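Local structure of tubulin-like protein CetZ (Methanosaeta thermophila, 3ZID) at residues N53-K56 with E57-F60; E282-V286 with D287-K291. The protein binds and probably hydrolyses GTP as a tubulin/FtsZ-like cytoskeletal protein thought to take part in archaeal cell shape control. One frame throughout, in Å; residues are numbered along the deposited sequence.

Contact 1 (N53-K56 with E57-F60); sequences NDLK and ELKF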
loop_
_atom_site.group_PDB
_atom_site.type_symbol
_atom_site.label_atom_id
_atom_site.label_comp_id
_atom_site.label_asym_id
_atom_site.label_seq_id
_atom_site.Cartn_x
_atom_site.Cartn_y
_atom_site.Cartn_z
ATOM N N ASN A 53 -20.445 3.840 -8.646
ATOM C CA ASN A 53 -19.979 5.197 -8.983
ATOM C C ASN A 53 -18.460 5.289 -9.083
ATOM O O ASN A 53 -17.939 5.961 -9.963
ATOM C CB ASN A 53 -20.493 6.251 -7.997
ATOM C CG ASN A 53 -21.916 6.673 -8.288
ATOM O OD1 ASN A 53 -22.404 6.514 -9.408
ATOM N ND2 ASN A 53 -22.586 7.225 -7.285
ATOM N N ASP A 54 -17.761 4.638 -8.154
ATOM C CA ASP A 54 -16.304 4.613 -8.168
ATOM C C ASP A 54 -15.767 3.979 -9.444
ATOM O O ASP A 54 -14.832 4.498 -10.041
ATOM C CB ASP A 54 -15.745 3.852 -6.964
ATOM C CG ASP A 54 -16.184 4.434 -5.634
ATOM O OD1 ASP A 54 -16.864 5.477 -5.633
ATOM O OD2 ASP A 54 -15.838 3.842 -4.588
ATOM N N LEU A 55 -16.346 2.849 -9.844
ATOM C CA LEU A 55 -15.896 2.153 -11.047
ATOM C C LEU A 55 -16.198 2.978 -12.288
ATOM O O LEU A 55 -15.430 2.975 -13.248
ATOM C CB LEU A 55 -16.542 0.778 -11.148
ATOM C CG LEU A 55 -16.209 -0.199 -10.021
ATOM C CD1 LEU A 55 -17.197 -1.357 -10.034
ATOM C CD2 LEU A 55 -14.780 -0.722 -10.160
ATOM N N LYS A 56 -17.302 3.718 -12.239
ATOM C CA LYS A 56 -17.696 4.576 -13.353
ATOM C C LYS A 56 -16.694 5.700 -13.581
ATOM O O LYS A 56 -16.414 6.064 -14.719
ATOM C CB LYS A 56 -19.086 5.154 -13.121
ATOM C CG LYS A 56 -20.205 4.174 -13.423
ATOM C CD LYS A 56 -21.545 4.689 -12.907
ATOM C CE LYS A 56 -21.892 6.058 -13.470
ATOM N NZ LYS A 56 -23.266 6.494 -13.057
ATOM N N GLU A 57 -16.170 6.252 -12.492
ATOM C CA GLU A 57 -15.222 7.357 -12.567
ATOM C C GLU A 57 -13.831 6.950 -13.057
ATOM O O GLU A 57 -12.992 7.808 -13.284
ATOM C CB GLU A 57 -15.095 8.054 -11.208
ATOM C CG GLU A 57 -16.372 8.693 -10.679
ATOM C CD GLU A 57 -16.319 8.940 -9.172
ATOM O OE1 GLU A 57 -15.325 9.532 -8.691
ATOM O OE2 GLU A 57 -17.267 8.531 -8.464
ATOM N N LEU A 58 -13.574 5.656 -13.203
ATOM C CA LEU A 58 -12.279 5.221 -13.710
ATOM C C LEU A 58 -12.190 5.605 -15.179
ATOM O O LEU A 58 -13.196 5.600 -15.883
ATOM C CB LEU A 58 -12.079 3.718 -13.500
ATOM C CG LEU A 58 -12.103 3.250 -12.035
ATOM C CD1 LEU A 58 -11.800 1.763 -11.917
ATOM C CD2 LEU A 58 -11.141 4.066 -11.154
ATOM N N LYS A 59 -10.988 5.924 -15.644
ATOM C CA LYS A 59 -10.841 6.536 -16.966
ATOM C C LYS A 59 -9.882 5.827 -17.902
ATOM O O LYS A 59 -9.945 6.035 -19.095
ATOM C CB LYS A 59 -10.375 7.988 -16.811
ATOM C CG LYS A 59 -11.340 8.868 -16.033
ATOM C CD LYS A 59 -10.683 10.177 -15.611
ATOM C CE LYS A 59 -11.631 11.028 -14.770
ATOM N NZ LYS A 59 -11.041 12.354 -14.424
ATOM N N PHE A 60 -9.019 4.972 -17.370
ATOM C CA PHE A 60 -8.012 4.311 -18.195
ATOM C C PHE A 60 -8.109 2.792 -18.040
ATOM O O PHE A 60 -7.241 2.037 -18.483
ATOM C CB PHE A 60 -6.609 4.834 -17.844
ATOM C CG PHE A 60 -6.474 6.341 -17.975
ATOM C CD1 PHE A 60 -6.127 6.921 -19.181
ATOM C CD2 PHE A 60 -6.717 7.175 -16.890
ATOM C CE1 PHE A 60 -6.018 8.309 -19.307
ATOM C CE2 PHE A 60 -6.614 8.549 -17.009
ATOM C CZ PHE A 60 -6.265 9.116 -18.221
#

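Contact 2 (E282-V286 with D287-K291); sequences EYLNV and DEITK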
loop_
_atom_site.group_PDB
_atom_site.type_symbol
_atom_site.label_atom_id
_atom_site.label_comp_id
_atom_site.label_asym_id
_atom_site.label_seq_id
_atom_site.Cartn_x
_atom_site.Cartn_y
_atom_site.Cartn_z
ATOM N N GLU A 282 25.846 4.036 -20.735
ATOM C CA GLU A 282 27.008 4.886 -20.471
ATOM C C GLU A 282 27.000 5.439 -19.037
ATOM O O GLU A 282 28.026 5.809 -18.506
ATOM C CB GLU A 282 27.149 6.005 -21.507
ATOM C CG GLU A 282 25.986 6.982 -21.568
ATOM C CD GLU A 282 24.895 6.539 -22.536
ATOM O OE1 GLU A 282 24.844 5.325 -22.889
ATOM O OE2 GLU A 282 24.091 7.420 -22.935
ATOM N N TYR A 283 25.839 5.472 -18.406
ATOM C CA TYR A 283 25.766 5.927 -17.027
ATOM C C TYR A 283 26.088 4.854 -16.002
ATOM O O TYR A 283 26.204 5.164 -14.819
ATOM C CB TYR A 283 24.377 6.450 -16.733
ATOM C CG TYR A 283 24.016 7.679 -17.514
ATOM C CD1 TYR A 283 24.835 8.804 -17.492
ATOM C CD2 TYR A 283 22.831 7.736 -18.237
ATOM C CE1 TYR A 283 24.497 9.952 -18.180
ATOM C CE2 TYR A 283 22.484 8.877 -18.929
ATOM C CZ TYR A 283 23.325 9.984 -18.898
ATOM O OH TYR A 283 22.978 11.123 -19.582
ATOM N N LEU A 284 26.195 3.602 -16.439
ATOM C CA LEU A 284 26.258 2.462 -15.507
ATOM C C LEU A 284 27.654 1.902 -15.320
ATOM O O LEU A 284 28.176 1.167 -16.158
ATOM C CB LEU A 284 25.300 1.349 -15.937
ATOM C CG LEU A 284 23.831 1.736 -16.126
ATOM C CD1 LEU A 284 23.030 0.582 -16.707
ATOM C CD2 LEU A 284 23.177 2.253 -14.850
ATOM N N ASN A 285 28.268 2.270 -14.210
ATOM C CA ASN A 285 29.581 1.784 -13.842
ATOM C C ASN A 285 29.383 0.726 -12.766
ATOM O O ASN A 285 29.078 1.057 -11.617
ATOM C CB ASN A 285 30.403 2.965 -13.314
ATOM C CG ASN A 285 31.835 2.595 -12.966
ATOM O OD1 ASN A 285 32.134 1.474 -12.539
ATOM N ND2 ASN A 285 32.732 3.559 -13.126
ATOM N N VAL A 286 29.507 -0.539 -13.152
ATOM C CA VAL A 286 29.252 -1.644 -12.237
ATOM C C VAL A 286 30.097 -1.599 -10.972
ATOM O O VAL A 286 29.614 -1.877 -9.879
ATOM C CB VAL A 286 29.417 -3.009 -12.940
ATOM C CG1 VAL A 286 28.991 -4.135 -12.008
ATOM C CG2 VAL A 286 28.602 -3.028 -14.192
ATOM N N ASP A 287 31.357 -1.246 -11.131
ATOM C CA ASP A 287 32.274 -1.133 -10.013
ATOM C C ASP A 287 31.833 -0.067 -9.037
ATOM O O ASP A 287 31.810 -0.292 -7.824
ATOM C CB ASP A 287 33.673 -0.792 -10.527
ATOM C CG ASP A 287 34.705 -0.763 -9.422
ATOM O OD1 ASP A 287 34.522 -1.471 -8.409
ATOM O OD2 ASP A 287 35.692 -0.015 -9.554
ATOM N N GLU A 288 31.463 1.092 -9.565
ATOM C CA GLU A 288 30.955 2.182 -8.727
ATOM C C GLU A 288 29.656 1.776 -8.025
ATOM O O GLU A 288 29.475 2.046 -6.847
ATOM C CB GLU A 288 30.732 3.456 -9.557
ATOM C CG GLU A 288 29.893 4.505 -8.865
ATOM C CD GLU A 288 29.545 5.685 -9.764
ATOM O OE1 GLU A 288 29.614 5.526 -11.003
ATOM O OE2 GLU A 288 29.164 6.756 -9.229
ATOM N N ILE A 289 28.746 1.137 -8.754
ATOM C CA ILE A 289 27.459 0.746 -8.171
ATOM C C ILE A 289 27.696 -0.244 -7.034
ATOM O O ILE A 289 27.099 -0.138 -5.965
ATOM C CB ILE A 289 26.538 0.140 -9.223
ATOM C CG1 ILE A 289 26.139 1.221 -10.234
ATOM C CG2 ILE A 289 25.303 -0.491 -8.558
ATOM C CD1 ILE A 289 25.715 0.688 -11.597
ATOM N N THR A 290 28.584 -1.199 -7.283
ATOM C CA THR A 290 28.934 -2.214 -6.309
ATOM C C THR A 290 29.483 -1.599 -5.026
ATOM O O THR A 290 29.057 -1.967 -3.921
ATOM C CB THR A 290 29.903 -3.229 -6.917
ATOM O OG1 THR A 290 29.232 -3.883 -8.006
ATOM C CG2 THR A 290 30.304 -4.276 -5.890
ATOM N N LYS A 291 30.380 -0.629 -5.185
ATOM C CA LYS A 291 30.973 0.083 -4.059
ATOM C C LYS A 291 29.910 0.819 -3.255
ATOM O O LYS A 291 29.906 0.765 -2.020
ATOM C CB LYS A 291 32.040 1.067 -4.546
ATOM C CG LYS A 291 33.336 0.420 -4.951
ATOM C CD LYS A 291 34.192 1.374 -5.771
ATOM C CE LYS A 291 35.486 0.712 -6.213
ATOM N NZ LYS A 291 36.153 1.475 -7.302
HETATM O O HOH W 1 27.592 3.989 -12.294
#

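Contact 1 (N53-K56 with E57-F60)
Leu55 and Leu58 both carry CG anti to their own carbonyl carbon (chi1 -62° and -61°), and their branches meet at Leu55 CD2 and Leu58 CD1, 4.3 Å apart. The backbone that carries them is the last turn of a short helix. Glu57 N donates to Asn53 O at 3.1 Å. Its bond to Asp54 O is weak. One residue on, Leu58 N reaches Leu55 O at 3.3 Å, from above the carbonyl plane. Here the span shortens from four residues to three. Glu57 runs back beside this turn, its chain extended beyond CG. Glu57 OE2 lies 3.1 Å from Asn53 O, two acceptors that make no hydrogen bond, and 4.2 Å from Asp54 OD1. The two carboxylates stand nearly perpendicular, their like charges probably disfavouring closer approach. Leu55 and Leu58 both pack on Ala47 of strand 42-49. Leu58 also touches Arg66. With only an alanine at Leu58, Leu55 CD2 would probably lose the CD1 methyl it meets, leaving a gap beside Ala47. Asp54 touches Gln11 and Asn14, which bind GTP, and its side chain is about 4 Å from the bound GDP. This is a helix end beside the nucleotide pocket of the tubulin/FtsZ GTPase domain.

Contact 2 (E282-V286 with D287-K291)
Asn285 O accepts from Ile289 N at 2.9 Å, nearly along the C=O axis, in the first turn of helix 286-296. Asn285 is the N-cap of this helix. Its CG is anti to the backbone N (chi1 -177°), which carries the amide forward over the first turn. Asn285 OD1 then accepts from Glu288 N at 3.1 Å. The N-H points almost straight at it, but the donor sits above the amide carbonyl plane. This is the capping bond to an amide of the first turn. Glu288 returns toward the cap along an extended chain. Its OE1 comes within 3.5 Å of Asn285 CB, and its carboxylate plane is almost perpendicular to the Asn285 amide. A water bridges the two residues and also meets Tyr283 O. It accepts from Asn285 N at 2.7 Å and lies 2.8 Å from Glu288 OE1. Toward the sheet, Ile289 CD1 approaches Leu284 CB at 4.4 Å. Both side chains pack on Ile277 of strand 270-279, and Leu284 also reaches Ile307 and Ile309 of strand 302-309. Asp287 and Lys291 form a salt bridge one turn apart on the helix, with NZ 2.7 Å from OD2 and out of the carboxylate plane. Val286 O has two donors, both from Thr290. The backbone N and the hydroxyl OG1 approach from opposite faces of the carbonyl plane, and Thr290 OG1 lies 2.8 Å from Val286 O.

From the N terminus, contact 1 comes first. It follows strand 42-49, at the end of helix 52-56, where the chain turns into the loop leading to strand 66-68. It thus joins neighbouring strands of the parallel sheet in the GTPase domain. Contact 2 comes much later, after strand 270-279, where a loop enters helix 286-296 on the way to strand 302-309. It packs against the mixed sheet, on strands 270-279 and 302-309. One contact ends a helix and the other starts one. Each is a single local turn. They follow in series and neither nest nor cross. The centres of contact 1 and contact 2 are about 44 Å apart, and the two do not touch.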